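Local coordinates for glycosyl hydrolases family 31 family protein (Aspergillus niger, PDB 6DRU) that releases alpha-xylose from the non-reducing terminal glucose of xyloglucan oligosaccharides, as a GH31 alpha-xylosidase, at residues D49-G54 / S236-R241; Y187-N192 / V216-V221; Y439-Q444 / I474-F479. One frame throughout, in Å; residues are numbered along the deposited sequence.

Contact 1. Residues D49-G54 / S236-R241; sequences DPPIEG and SALTGR
The C-terminal turn of helix 228-239 meets the loop residues P51, I52 and E53, a worked example of how an irregular segment can take up a carbonyl that a helix end leaves without a partner inside the helix. I52 N donates to A237 O over 2.8 Å, approaching in the plane of that carbonyl. The helix stops at G240, which has positive phi and backbone angles that by themselves call for glycine, while its N still bonds to S236 O at 2.8 Å. I52 brings its CD1 methyl to 3.6 Å from G240 CA, and its CG2 lies near CG of R241. P51 adds a looser apolar touch, with P51 CG 4.1 Å from L238 CD2.

The charged part of the contact is fixed from several directions. R241 NH2 donates to E53 OE1 at 3.0 Å, in a salt bridge with an N-H...O angle of 162°. The oxygen lies in the guanidinium plane, whereas the nitrogen comes to it from well above the carboxylate plane; the two flat groups are turned 66° apart. R241 bends at chi2 (-81°), turning CD away from a straight course, and NE donates to S236 OG at 2.8 Å, also in the guanidinium plane. The preceding helical turn supplies further holds: Q233 bonds E53 OE2 through its side-chain amide and R241 NH2 through its carbonyl.

The loop comes between strands 28-35 and 66-68, whereas L238, which also touches P51, and T239 pack against I190 of strand 187-191.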
ATOM      1  N   ASP A  49      28.842  -6.427  18.457  1.00 66.22           N
ATOM      2  CA  ASP A  49      29.917  -5.767  17.715  1.00 67.94           C
ATOM      3  C   ASP A  49      30.811  -5.033  18.705  1.00 69.54           C
ATOM      4  O   ASP A  49      30.381  -4.011  19.279  1.00 74.35           O
ATOM      5  CB  ASP A  49      29.367  -4.807  16.665  1.00 74.87           C
ATOM      6  CG  ASP A  49      30.448  -4.271  15.747  1.00 72.76           C
ATOM      7  OD1 ASP A  49      31.581  -4.797  15.791  1.00 71.55           O
ATOM      8  OD2 ASP A  49      30.164  -3.327  14.977  1.00 72.93           O
ATOM      9  N   PRO A  50      32.043  -5.507  18.946  1.00 72.38           N
ATOM     10  CA  PRO A  50      32.609  -6.704  18.318  1.00 62.92           C
ATOM     11  C   PRO A  50      32.029  -7.974  18.925  1.00 58.69           C
ATOM     12  O   PRO A  50      31.405  -7.890  19.983  1.00 68.95           O
ATOM     13  CB  PRO A  50      34.102  -6.578  18.621  1.00 67.44           C
ATOM     14  CG  PRO A  50      34.140  -5.871  19.929  1.00 67.92           C
ATOM     15  CD  PRO A  50      32.974  -4.910  19.922  1.00 72.90           C
ATOM     16  N   PRO A  51      32.201  -9.117  18.260  1.00 63.24           N
ATOM     17  CA  PRO A  51      31.726 -10.375  18.841  1.00 62.98           C
ATOM     18  C   PRO A  51      32.311 -10.595  20.228  1.00 63.94           C
ATOM     19  O   PRO A  51      33.398 -10.109  20.551  1.00 62.76           O
ATOM     20  CB  PRO A  51      32.220 -11.434  17.848  1.00 57.79           C
ATOM     21  CG  PRO A  51      32.306 -10.707  16.552  1.00 61.84           C
ATOM     22  CD  PRO A  51      32.726  -9.303  16.895  1.00 68.67           C
ATOM     23  N   ILE A  52      31.558 -11.332  21.053  1.00 62.73           N
ATOM     24  CA  ILE A  52      31.979 -11.639  22.419  1.00 60.23           C
ATOM     25  C   ILE A  52      33.375 -12.240  22.432  1.00 66.71           C
ATOM     26  O   ILE A  52      34.134 -12.067  23.394  1.00 65.98           O
ATOM     27  CB  ILE A  52      30.950 -12.582  23.084  1.00 51.36           C
ATOM     28  CG1 ILE A  52      29.654 -11.834  23.393  1.00 57.55           C
ATOM     29  CG2 ILE A  52      31.502 -13.198  24.359  1.00 49.75           C
ATOM     30  CD1 ILE A  52      28.483 -12.750  23.661  1.00 65.45           C
ATOM     31  N   GLU A  53      33.751 -12.914  21.350  1.00 69.10           N
ATOM     32  CA  GLU A  53      35.025 -13.606  21.260  1.00 65.45           C
ATOM     33  C   GLU A  53      35.444 -13.630  19.798  1.00 63.15           C
ATOM     34  O   GLU A  53      34.673 -14.070  18.940  1.00 64.96           O
ATOM     35  CB  GLU A  53      34.891 -15.019  21.834  1.00 67.75           C
ATOM     36  CG  GLU A  53      35.837 -16.057  21.287  1.00 72.99           C
ATOM     37  CD  GLU A  53      35.493 -17.438  21.804  1.00 82.89           C
ATOM     38  OE1 GLU A  53      35.208 -17.562  23.015  1.00 78.83           O
ATOM     39  OE2 GLU A  53      35.490 -18.395  21.001  1.00103.53           O
ATOM     40  N   GLY A  54      36.642 -13.134  19.518  1.00 71.24           N
ATOM     41  CA  GLY A  54      37.105 -13.055  18.144  1.00 69.92           C
ATOM     42  C   GLY A  54      38.470 -12.406  18.074  1.00 80.55           C
ATOM     43  O   GLY A  54      39.091 -12.090  19.094  1.00 84.41           O
ATOM     44  N   SER A 236      27.255 -18.451  19.478  1.00 59.07           N
ATOM     45  CA  SER A 236      27.110 -17.846  20.798  1.00 51.15           C
ATOM     46  C   SER A 236      28.001 -16.622  20.955  1.00 58.54           C
ATOM     47  O   SER A 236      27.621 -15.664  21.637  1.00 63.43           O
ATOM     48  CB  SER A 236      27.420 -18.875  21.884  1.00 58.16           C
ATOM     49  OG  SER A 236      28.725 -19.408  21.726  1.00 62.19           O
ATOM     50  N   ALA A 237      29.186 -16.630  20.340  1.00 61.25           N
ATOM     51  CA  ALA A 237      30.034 -15.445  20.362  1.00 58.10           C
ATOM     52  C   ALA A 237      29.433 -14.297  19.564  1.00 66.42           C
ATOM     53  O   ALA A 237      29.765 -13.136  19.821  1.00 72.12           O
ATOM     54  CB  ALA A 237      31.426 -15.776  19.827  1.00 57.97           C
ATOM     55  N   LEU A 238      28.559 -14.596  18.605  1.00 56.03           N
ATOM     56  CA  LEU A 238      27.913 -13.558  17.815  1.00 53.37           C
ATOM     57  C   LEU A 238      26.644 -13.037  18.471  1.00 64.67           C
ATOM     58  O   LEU A 238      26.398 -11.827  18.463  1.00 61.82           O
ATOM     59  CB  LEU A 238      27.582 -14.088  16.418  1.00 55.06           C
ATOM     60  CG  LEU A 238      28.746 -14.202  15.436  1.00 58.01           C
ATOM     61  CD1 LEU A 238      28.371 -15.110  14.279  1.00 49.35           C
ATOM     62  CD2 LEU A 238      29.156 -12.830  14.934  1.00 55.59           C
ATOM     63  N   THR A 239      25.838 -13.922  19.058  1.00 65.44           N
ATOM     64  CA  THR A 239      24.505 -13.560  19.516  1.00 64.41           C
ATOM     65  C   THR A 239      24.331 -13.601  21.027  1.00 58.96           C
ATOM     66  O   THR A 239      23.324 -13.087  21.527  1.00 55.62           O
ATOM     67  CB  THR A 239      23.463 -14.482  18.868  1.00 62.00           C
ATOM     68  OG1 THR A 239      23.681 -15.828  19.306  1.00 59.48           O
ATOM     69  CG2 THR A 239      23.594 -14.428  17.358  1.00 56.64           C
ATOM     70  N   GLY A 240      25.268 -14.187  21.768  1.00 67.44           N
ATOM     71  CA  GLY A 240      25.160 -14.184  23.214  1.00 65.86           C
ATOM     72  C   GLY A 240      25.598 -15.462  23.899  1.00 70.79           C
ATOM     73  O   GLY A 240      25.238 -16.567  23.480  1.00 64.74           O
ATOM     74  N   ARG A 241      26.386 -15.314  24.960  1.00 62.17           N
ATOM     75  CA  ARG A 241      26.803 -16.424  25.804  1.00 62.05           C
ATOM     76  C   ARG A 241      25.904 -16.482  27.032  1.00 62.79           C
ATOM     77  O   ARG A 241      25.761 -15.486  27.750  1.00 62.21           O
ATOM     78  CB  ARG A 241      28.266 -16.272  26.225  1.00 67.30           C
ATOM     79  CG  ARG A 241      29.268 -16.522  25.110  1.00 63.58           C
ATOM     80  CD  ARG A 241      29.507 -18.009  24.901  1.00 64.65           C
ATOM     81  NE  ARG A 241      30.326 -18.268  23.721  1.00 62.62           N
ATOM     82  CZ  ARG A 241      31.630 -18.021  23.650  1.00 69.80           C
ATOM     83  NH1 ARG A 241      32.266 -17.503  24.693  1.00 68.89           N
ATOM     84  NH2 ARG A 241      32.300 -18.286  22.536  1.00 64.36           N
TER

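Contact 2. Residues Y187-N192 / V216-V221; sequences YAFIWN and VDYVIV
D217 OD2 is gripped by two groups: the N192 amide across the strand pair and, in a salt bridge, R30 of the adjoining strand 28-35. N192 ND2 reaches this oxygen over 3.0 Å from above the carboxylate plane, and it has a further partner in S45 OG. N192 OD1 is taken by F46 N, so the amide is fixed at both ends. The pair illustrates how antiparallel strands in the N-terminal beta-sandwich region of a GH31 enzyme are zipped by backbone bonds and then sorted by face. Strands 187-191 and 216-222 run side by side in a mixed sheet; the axes of the short segments 187-191 and 216-221 come within 4.8 Å, their directions at 168°.

A188 with V221 and I190 with V219 form the hydrogen-bonded pairs. A188 N donates to V221 O over 2.8 Å, and I190 N to V219 O over 2.9 Å. F189 faces I220 in a non-hydrogen-bonded pair.

One face carries A188, I190, V219 and V221 and packs largely on helix 228-239. The other carries F189, W191, Y218 and I220 and meets strand 135-142 together with F208, whose ring lies nearly parallel to those of F189 and W191. The planes of F189 and Y218 are 21° apart, but the rings are offset, with little overlap and centroids 5.1 Å apart. F189 CG, anti to its backbone N, directs the ring toward Y218, where F189 CE2 comes to 3.4 Å from Y218 CD1. At the end of the pair, W191 CH2 rests 3.5 Å from V216 CG1.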
ATOM      1  N   TYR A 187      28.984 -24.784   7.953  1.00 56.92           N
ATOM      2  CA  TYR A 187      28.821 -23.351   8.133  1.00 65.32           C
ATOM      3  C   TYR A 187      27.502 -23.073   8.836  1.00 60.78           C
ATOM      4  O   TYR A 187      26.564 -23.870   8.769  1.00 62.18           O
ATOM      5  CB  TYR A 187      28.887 -22.593   6.800  1.00 63.52           C
ATOM      6  CG  TYR A 187      27.683 -22.772   5.902  1.00 60.52           C
ATOM      7  CD1 TYR A 187      27.600 -23.848   5.028  1.00 66.08           C
ATOM      8  CD2 TYR A 187      26.639 -21.854   5.914  1.00 53.67           C
ATOM      9  CE1 TYR A 187      26.508 -24.012   4.197  1.00 63.87           C
ATOM     10  CE2 TYR A 187      25.539 -22.011   5.088  1.00 47.48           C
ATOM     11  CZ  TYR A 187      25.481 -23.092   4.232  1.00 59.49           C
ATOM     12  OH  TYR A 187      24.394 -23.258   3.405  1.00 54.60           O
ATOM     13  N   ALA A 188      27.452 -21.931   9.515  1.00 60.63           N
ATOM     14  CA  ALA A 188      26.245 -21.440  10.156  1.00 61.15           C
ATOM     15  C   ALA A 188      25.885 -20.083   9.564  1.00 62.07           C
ATOM     16  O   ALA A 188      26.730 -19.391   8.989  1.00 58.82           O
ATOM     17  CB  ALA A 188      26.417 -21.336  11.677  1.00 49.75           C
ATOM     18  N   PHE A 189      24.618 -19.706   9.719  1.00 57.66           N
ATOM     19  CA  PHE A 189      24.072 -18.525   9.065  1.00 57.76           C
ATOM     20  C   PHE A 189      23.085 -17.847  10.001  1.00 51.05           C
ATOM     21  O   PHE A 189      22.248 -18.516  10.614  1.00 56.50           O
ATOM     22  CB  PHE A 189      23.393 -18.916   7.744  1.00 56.27           C
ATOM     23  CG  PHE A 189      22.964 -17.749   6.895  1.00 59.31           C
ATOM     24  CD1 PHE A 189      21.745 -17.126   7.109  1.00 57.68           C
ATOM     25  CD2 PHE A 189      23.768 -17.295   5.863  1.00 55.09           C
ATOM     26  CE1 PHE A 189      21.344 -16.062   6.323  1.00 53.44           C
ATOM     27  CE2 PHE A 189      23.371 -16.232   5.071  1.00 53.97           C
ATOM     28  CZ  PHE A 189      22.158 -15.615   5.302  1.00 53.87           C
ATOM     29  N   ILE A 190      23.186 -16.523  10.109  1.00 52.69           N
ATOM     30  CA  ILE A 190      22.309 -15.724  10.957  1.00 51.43           C
ATOM     31  C   ILE A 190      21.685 -14.632  10.102  1.00 56.23           C
ATOM     32  O   ILE A 190      22.398 -13.784   9.555  1.00 54.54           O
ATOM     33  CB  ILE A 190      23.060 -15.103  12.146  1.00 50.47           C
ATOM     34  CG1 ILE A 190      23.744 -16.187  12.976  1.00 46.02           C
ATOM     35  CG2 ILE A 190      22.106 -14.289  13.012  1.00 46.00           C
ATOM     36  CD1 ILE A 190      24.580 -15.640  14.114  1.00 50.19           C
ATOM     37  N   TRP A 191      20.358 -14.653   9.990  1.00 63.30           N
ATOM     38  CA  TRP A 191      19.595 -13.603   9.314  1.00 62.26           C
ATOM     39  C   TRP A 191      19.237 -12.567  10.373  1.00 57.43           C
ATOM     40  O   TRP A 191      18.200 -12.653  11.035  1.00 63.53           O
ATOM     41  CB  TRP A 191      18.374 -14.207   8.630  1.00 57.16           C
ATOM     42  CG  TRP A 191      17.476 -13.270   7.868  1.00 62.46           C
ATOM     43  CD1 TRP A 191      16.250 -12.816   8.261  1.00 60.59           C
ATOM     44  CD2 TRP A 191      17.707 -12.714   6.566  1.00 60.44           C
ATOM     45  NE1 TRP A 191      15.710 -12.003   7.295  1.00 51.13           N
ATOM     46  CE2 TRP A 191      16.585 -11.923   6.245  1.00 51.72           C
ATOM     47  CE3 TRP A 191      18.756 -12.800   5.645  1.00 65.44           C
ATOM     48  CZ2 TRP A 191      16.484 -11.221   5.046  1.00 50.75           C
ATOM     49  CZ3 TRP A 191      18.652 -12.102   4.452  1.00 60.42           C
ATOM     50  CH2 TRP A 191      17.523 -11.325   4.164  1.00 50.75           C
ATOM     51  N   ASN A 192      20.121 -11.582  10.547  1.00 51.14           N
ATOM     52  CA  ASN A 192      20.019 -10.597  11.628  1.00 57.73           C
ATOM     53  C   ASN A 192      18.979  -9.534  11.269  1.00 65.64           C
ATOM     54  O   ASN A 192      19.288  -8.385  10.945  1.00 63.27           O
ATOM     55  CB  ASN A 192      21.382  -9.976  11.903  1.00 58.92           C
ATOM     56  CG  ASN A 192      21.381  -9.082  13.129  1.00 63.57           C
ATOM     57  OD1 ASN A 192      20.588  -9.270  14.052  1.00 61.39           O
ATOM     58  ND2 ASN A 192      22.274  -8.100  13.143  1.00 68.32           N
ATOM     59  N   VAL A 216      19.286  -4.842   4.988  1.00 52.23           N
ATOM     60  CA  VAL A 216      19.456  -6.287   5.074  1.00 50.95           C
ATOM     61  C   VAL A 216      20.788  -6.572   5.753  1.00 58.82           C
ATOM     62  O   VAL A 216      21.787  -5.888   5.495  1.00 58.40           O
ATOM     63  CB  VAL A 216      19.386  -6.941   3.680  1.00 51.20           C
ATOM     64  CG1 VAL A 216      19.492  -8.451   3.792  1.00 54.68           C
ATOM     65  CG2 VAL A 216      18.095  -6.554   2.983  1.00 54.35           C
ATOM     66  N   ASP A 217      20.809  -7.581   6.623  1.00 52.84           N
ATOM     67  CA  ASP A 217      21.980  -7.856   7.450  1.00 61.61           C
ATOM     68  C   ASP A 217      22.030  -9.344   7.762  1.00 61.43           C
ATOM     69  O   ASP A 217      21.081  -9.889   8.334  1.00 57.76           O
ATOM     70  CB  ASP A 217      21.928  -7.028   8.741  1.00 56.81           C
ATOM     71  CG  ASP A 217      23.189  -7.154   9.580  1.00 68.94           C
ATOM     72  OD1 ASP A 217      24.164  -7.786   9.120  1.00 70.42           O
ATOM     73  OD2 ASP A 217      23.206  -6.608  10.704  1.00 66.78           O
ATOM     74  N   TYR A 218      23.131  -9.998   7.390  1.00 53.52           N
ATOM     75  CA  TYR A 218      23.323 -11.398   7.743  1.00 59.28           C
ATOM     76  C   TYR A 218      24.799 -11.666   7.998  1.00 54.21           C
ATOM     77  O   TYR A 218      25.674 -10.902   7.581  1.00 50.46           O
ATOM     78  CB  TYR A 218      22.773 -12.343   6.663  1.00 53.50           C
ATOM     79  CG  TYR A 218      23.470 -12.295   5.317  1.00 56.91           C
ATOM     80  CD1 TYR A 218      24.608 -13.057   5.072  1.00 50.50           C
ATOM     81  CD2 TYR A 218      22.968 -11.521   4.280  1.00 60.88           C
ATOM     82  CE1 TYR A 218      25.239 -13.029   3.842  1.00 44.32           C
ATOM     83  CE2 TYR A 218      23.592 -11.489   3.043  1.00 58.03           C
ATOM     84  CZ  TYR A 218      24.725 -12.246   2.831  1.00 49.94           C
ATOM     85  OH  TYR A 218      25.351 -12.216   1.606  1.00 49.30           O
ATOM     86  N   VAL A 219      25.061 -12.769   8.701  1.00 50.28           N
ATOM     87  CA  VAL A 219      26.406 -13.195   9.067  1.00 56.73           C
ATOM     88  C   VAL A 219      26.552 -14.670   8.718  1.00 55.21           C
ATOM     89  O   VAL A 219      25.649 -15.470   8.987  1.00 55.26           O
ATOM     90  CB  VAL A 219      26.695 -12.968  10.568  1.00 46.18           C
ATOM     91  CG1 VAL A 219      28.100 -13.427  10.920  1.00 46.56           C
ATOM     92  CG2 VAL A 219      26.509 -11.507  10.938  1.00 52.49           C
ATOM     93  N   ILE A 220      27.681 -15.029   8.108  1.00 54.07           N
ATOM     94  CA  ILE A 220      27.991 -16.414   7.770  1.00 59.39           C
ATOM     95  C   ILE A 220      29.329 -16.774   8.401  1.00 59.53           C
ATOM     96  O   ILE A 220      30.297 -16.010   8.298  1.00 57.79           O
ATOM     97  CB  ILE A 220      28.004 -16.642   6.245  1.00 43.56           C
ATOM     98  CG1 ILE A 220      28.326 -18.102   5.920  1.00 46.70           C
ATOM     99  CG2 ILE A 220      28.980 -15.701   5.552  1.00 43.78           C
ATOM    100  CD1 ILE A 220      28.168 -18.448   4.456  1.00 56.32           C
ATOM    101  N   VAL A 221      29.378 -17.927   9.064  0.58 56.57           N
ATOM    102  CA  VAL A 221      30.577 -18.398   9.746  0.58 58.40           C
ATOM    103  C   VAL A 221      30.830 -19.841   9.335  0.58 60.26           C
ATOM    104  O   VAL A 221      29.895 -20.645   9.248  0.58 63.13           O
ATOM    105  CB  VAL A 221      30.447 -18.267  11.279  0.58 56.82           C
ATOM    106  CG1 VAL A 221      29.196 -18.976  11.779  0.58 53.41           C
ATOM    107  CG2 VAL A 221      31.689 -18.807  11.968  0.58 62.23           C
TER

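Contact 3. Residues Y439-Q444 / I474-F479; sequences YPWAHQ and IGSQRF
The indole of W441, on the first turn of helix 439-455, is met by F479 and R478 from the loop joining strands 467-469 and 481-484 of the TIM barrel. The arrangement shows how one flat group can accept neighbours at both face and edge. F479 turns its edge to one indole face in a T-shaped stack, planes at 69°, and F479 CZ lies 3.6 Å from W441 CE2. R478 stands at the indole edge instead: its guanidinium presents a face to W441 CZ2, which is 3.3 Å from R478 NH1, with the two planes almost perpendicular.

One turn on, Q444 lays CB obliquely against the F479 ring, an off-centre CH-pi contact. Its OE1 is 2.9 Å from S476 OG. That hydroxyl also bonds Y473 N, while Q444 NE2 bonds S481 OG.

Around these, F46 meets the W441 ring edge-to-face; within the loop, R478 CG lies over the centre of the F479 ring. Finally, G475 O accepts R478 NE at 3.0 Å and R478 N at 3.2 Å, from opposite faces of its plane.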
ATOM      1  N   TYR A 439       9.472  -8.534  19.710  1.00 53.26           N
ATOM      2  CA  TYR A 439       8.588  -8.381  20.867  1.00 56.43           C
ATOM      3  C   TYR A 439       8.887  -9.361  21.998  1.00 64.29           C
ATOM      4  O   TYR A 439       9.090  -8.902  23.136  1.00 60.61           O
ATOM      5  CB  TYR A 439       7.125  -8.476  20.419  1.00 49.21           C
ATOM      6  CG  TYR A 439       6.145  -8.112  21.511  1.00 57.37           C
ATOM      7  CD1 TYR A 439       5.658  -9.073  22.388  1.00 61.85           C
ATOM      8  CD2 TYR A 439       5.713  -6.803  21.669  1.00 65.07           C
ATOM      9  CE1 TYR A 439       4.766  -8.739  23.389  1.00 61.03           C
ATOM     10  CE2 TYR A 439       4.821  -6.460  22.665  1.00 68.44           C
ATOM     11  CZ  TYR A 439       4.350  -7.431  23.523  1.00 64.69           C
ATOM     12  OH  TYR A 439       3.462  -7.090  24.516  1.00 60.37           O
ATOM     13  N   PRO A 440       8.922 -10.685  21.787  1.00 58.22           N
ATOM     14  CA  PRO A 440       9.229 -11.571  22.922  1.00 52.96           C
ATOM     15  C   PRO A 440      10.657 -11.431  23.412  1.00 58.48           C
ATOM     16  O   PRO A 440      10.914 -11.617  24.609  1.00 56.27           O
ATOM     17  CB  PRO A 440       8.958 -12.970  22.355  1.00 55.26           C
ATOM     18  CG  PRO A 440       9.213 -12.829  20.901  1.00 64.85           C
ATOM     19  CD  PRO A 440       8.740 -11.449  20.538  1.00 55.96           C
ATOM     20  N   TRP A 441      11.594 -11.110  22.519  1.00 58.79           N
ATOM     21  CA  TRP A 441      12.973 -10.872  22.929  1.00 59.62           C
ATOM     22  C   TRP A 441      13.063  -9.670  23.863  1.00 51.61           C
ATOM     23  O   TRP A 441      13.757  -9.717  24.885  1.00 49.68           O
ATOM     24  CB  TRP A 441      13.839 -10.666  21.686  1.00 53.89           C
ATOM     25  CG  TRP A 441      15.318 -10.658  21.917  1.00 51.87           C
ATOM     26  CD1 TRP A 441      16.176 -11.707  21.757  1.00 50.90           C
ATOM     27  CD2 TRP A 441      16.120  -9.542  22.321  1.00 56.37           C
ATOM     28  NE1 TRP A 441      17.462 -11.315  22.044  1.00 54.93           N
ATOM     29  CE2 TRP A 441      17.454  -9.991  22.394  1.00 58.08           C
ATOM     30  CE3 TRP A 441      15.840  -8.208  22.633  1.00 49.92           C
ATOM     31  CZ2 TRP A 441      18.504  -9.155  22.767  1.00 51.40           C
ATOM     32  CZ3 TRP A 441      16.884  -7.378  23.003  1.00 55.71           C
ATOM     33  CH2 TRP A 441      18.199  -7.855  23.067  1.00 58.83           C
ATOM     34  N   ALA A 442      12.354  -8.588  23.533  1.00 46.46           N
ATOM     35  CA  ALA A 442      12.337  -7.416  24.398  1.00 54.20           C
ATOM     36  C   ALA A 442      11.531  -7.649  25.667  1.00 60.48           C
ATOM     37  O   ALA A 442      11.763  -6.960  26.666  1.00 56.23           O
ATOM     38  CB  ALA A 442      11.781  -6.209  23.642  1.00 54.54           C
ATOM     39  N   HIS A 443      10.590  -8.596  25.648  1.00 69.37           N
ATOM     40  CA  HIS A 443       9.862  -8.933  26.868  1.00 55.39           C
ATOM     41  C   HIS A 443      10.764  -9.660  27.858  1.00 56.58           C
ATOM     42  O   HIS A 443      10.735  -9.369  29.060  1.00 56.99           O
ATOM     43  CB  HIS A 443       8.631  -9.774  26.529  1.00 48.69           C
ATOM     44  CG  HIS A 443       7.627  -9.850  27.637  1.00 48.55           C
ATOM     45  ND1 HIS A 443       7.223  -8.744  28.351  1.00 49.37           N
ATOM     46  CD2 HIS A 443       6.937 -10.898  28.146  1.00 53.24           C
ATOM     47  CE1 HIS A 443       6.330  -9.107  29.255  1.00 48.83           C
ATOM     48  NE2 HIS A 443       6.136 -10.408  29.149  1.00 48.87           N
ATOM     49  N   GLN A 444      11.567 -10.615  27.375  1.00 55.26           N
ATOM     50  CA  GLN A 444      12.599 -11.207  28.220  1.00 62.39           C
ATOM     51  C   GLN A 444      13.546 -10.137  28.743  1.00 63.34           C
ATOM     52  O   GLN A 444      13.928 -10.151  29.919  1.00 61.85           O
ATOM     53  CB  GLN A 444      13.386 -12.262  27.440  1.00 53.90           C
ATOM     54  CG  GLN A 444      12.564 -13.417  26.905  1.00 59.14           C
ATOM     55  CD  GLN A 444      13.414 -14.421  26.150  1.00 54.60           C
ATOM     56  OE1 GLN A 444      13.743 -14.221  24.981  1.00 57.78           O
ATOM     57  NE2 GLN A 444      13.782 -15.506  26.819  1.00 64.00           N
ATOM     58  N   ILE A 474      16.698 -14.305  18.134  1.00 57.49           N
ATOM     59  CA  ILE A 474      18.140 -14.460  18.007  1.00 55.73           C
ATOM     60  C   ILE A 474      18.826 -13.994  19.280  1.00 59.56           C
ATOM     61  O   ILE A 474      18.594 -12.877  19.760  1.00 64.94           O
ATOM     62  CB  ILE A 474      18.645 -13.684  16.781  1.00 52.38           C
ATOM     63  CG1 ILE A 474      17.931 -14.163  15.515  1.00 57.71           C
ATOM     64  CG2 ILE A 474      20.143 -13.833  16.632  1.00 44.97           C
ATOM     65  CD1 ILE A 474      18.198 -13.303  14.300  1.00 49.69           C
ATOM     66  N   GLY A 475      19.675 -14.854  19.838  1.00 63.09           N
ATOM     67  CA  GLY A 475      20.438 -14.490  21.014  1.00 60.92           C
ATOM     68  C   GLY A 475      19.654 -14.455  22.305  1.00 60.81           C
ATOM     69  O   GLY A 475      20.114 -13.854  23.278  1.00 56.06           O
ATOM     70  N   SER A 476      18.479 -15.089  22.347  1.00 62.60           N
ATOM     71  CA  SER A 476      17.690 -15.109  23.574  1.00 63.70           C
ATOM     72  C   SER A 476      18.405 -15.822  24.712  1.00 59.08           C
ATOM     73  O   SER A 476      18.026 -15.640  25.876  1.00 61.21           O
ATOM     74  CB  SER A 476      16.332 -15.769  23.321  1.00 63.69           C
ATOM     75  OG  SER A 476      15.434 -14.881  22.679  1.00 61.04           O
ATOM     76  N   GLN A 477      19.431 -16.623  24.411  1.00 58.68           N
ATOM     77  CA  GLN A 477      20.151 -17.339  25.456  1.00 62.12           C
ATOM     78  C   GLN A 477      20.939 -16.410  26.368  1.00 61.73           C
ATOM     79  O   GLN A 477      21.431 -16.863  27.406  1.00 67.22           O
ATOM     80  CB  GLN A 477      21.093 -18.377  24.840  1.00 55.26           C
ATOM     81  CG  GLN A 477      22.278 -17.797  24.086  1.00 56.07           C
ATOM     82  CD  GLN A 477      21.956 -17.482  22.640  1.00 63.80           C
ATOM     83  OE1 GLN A 477      20.817 -17.630  22.197  1.00 60.02           O
ATOM     84  NE2 GLN A 477      22.965 -17.053  21.891  1.00 60.45           N
ATOM     85  N   ARG A 478      21.063 -15.129  26.017  1.00 62.51           N
ATOM     86  CA  ARG A 478      21.808 -14.188  26.842  1.00 57.57           C
ATOM     87  C   ARG A 478      21.079 -13.820  28.127  1.00 63.58           C
ATOM     88  O   ARG A 478      21.680 -13.175  28.992  1.00 66.80           O
ATOM     89  CB  ARG A 478      22.103 -12.918  26.045  1.00 56.12           C
ATOM     90  CG  ARG A 478      20.890 -12.020  25.865  1.00 63.58           C
ATOM     91  CD  ARG A 478      21.209 -10.812  25.002  1.00 59.66           C
ATOM     92  NE  ARG A 478      21.467 -11.188  23.617  1.00 61.55           N
ATOM     93  CZ  ARG A 478      21.748 -10.323  22.648  1.00 62.20           C
ATOM     94  NH1 ARG A 478      21.809  -9.024  22.911  1.00 67.58           N
ATOM     95  NH2 ARG A 478      21.968 -10.757  21.414  1.00 63.15           N
ATOM     96  N   PHE A 479      19.817 -14.208  28.276  1.00 58.67           N
ATOM     97  CA  PHE A 479      19.002 -13.811  29.414  1.00 64.47           C
ATOM     98  C   PHE A 479      18.920 -14.930  30.447  1.00 62.55           C
ATOM     99  O   PHE A 479      19.054 -16.113  30.123  1.00 60.34           O
ATOM    100  CB  PHE A 479      17.586 -13.436  28.970  1.00 65.16           C
ATOM    101  CG  PHE A 479      17.537 -12.368  27.916  1.00 62.65           C
ATOM    102  CD1 PHE A 479      17.978 -11.084  28.188  1.00 62.19           C
ATOM    103  CD2 PHE A 479      17.027 -12.643  26.658  1.00 66.84           C
ATOM    104  CE1 PHE A 479      17.926 -10.098  27.221  1.00 58.23           C
ATOM    105  CE2 PHE A 479      16.971 -11.660  25.686  1.00 62.25           C
ATOM    106  CZ  PHE A 479      17.421 -10.386  25.969  1.00 52.74           C
TER

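The three contacts cluster round helix 228-239, with centres about 13 Å (1 and 2), 15 Å (1 and 3) and 18 Å (2 and 3) apart. Along the chain, both strands of contact 2 fall between the two halves of contact 1, and contact 3 follows. Strand 216-222 is followed in the chain by this helix, which packs back on it through L238 CD1 against V219 CG1. From the barrel side, Q477 NE2 probably bonds both G240 O and T239 OG1, and I474 reaches T239, I190 and W191. The end of this helix is thus where the N-terminal sheet and a loop of the catalytic TIM barrel meet, an example of a domain junction where contacts from different parts of the chain converge.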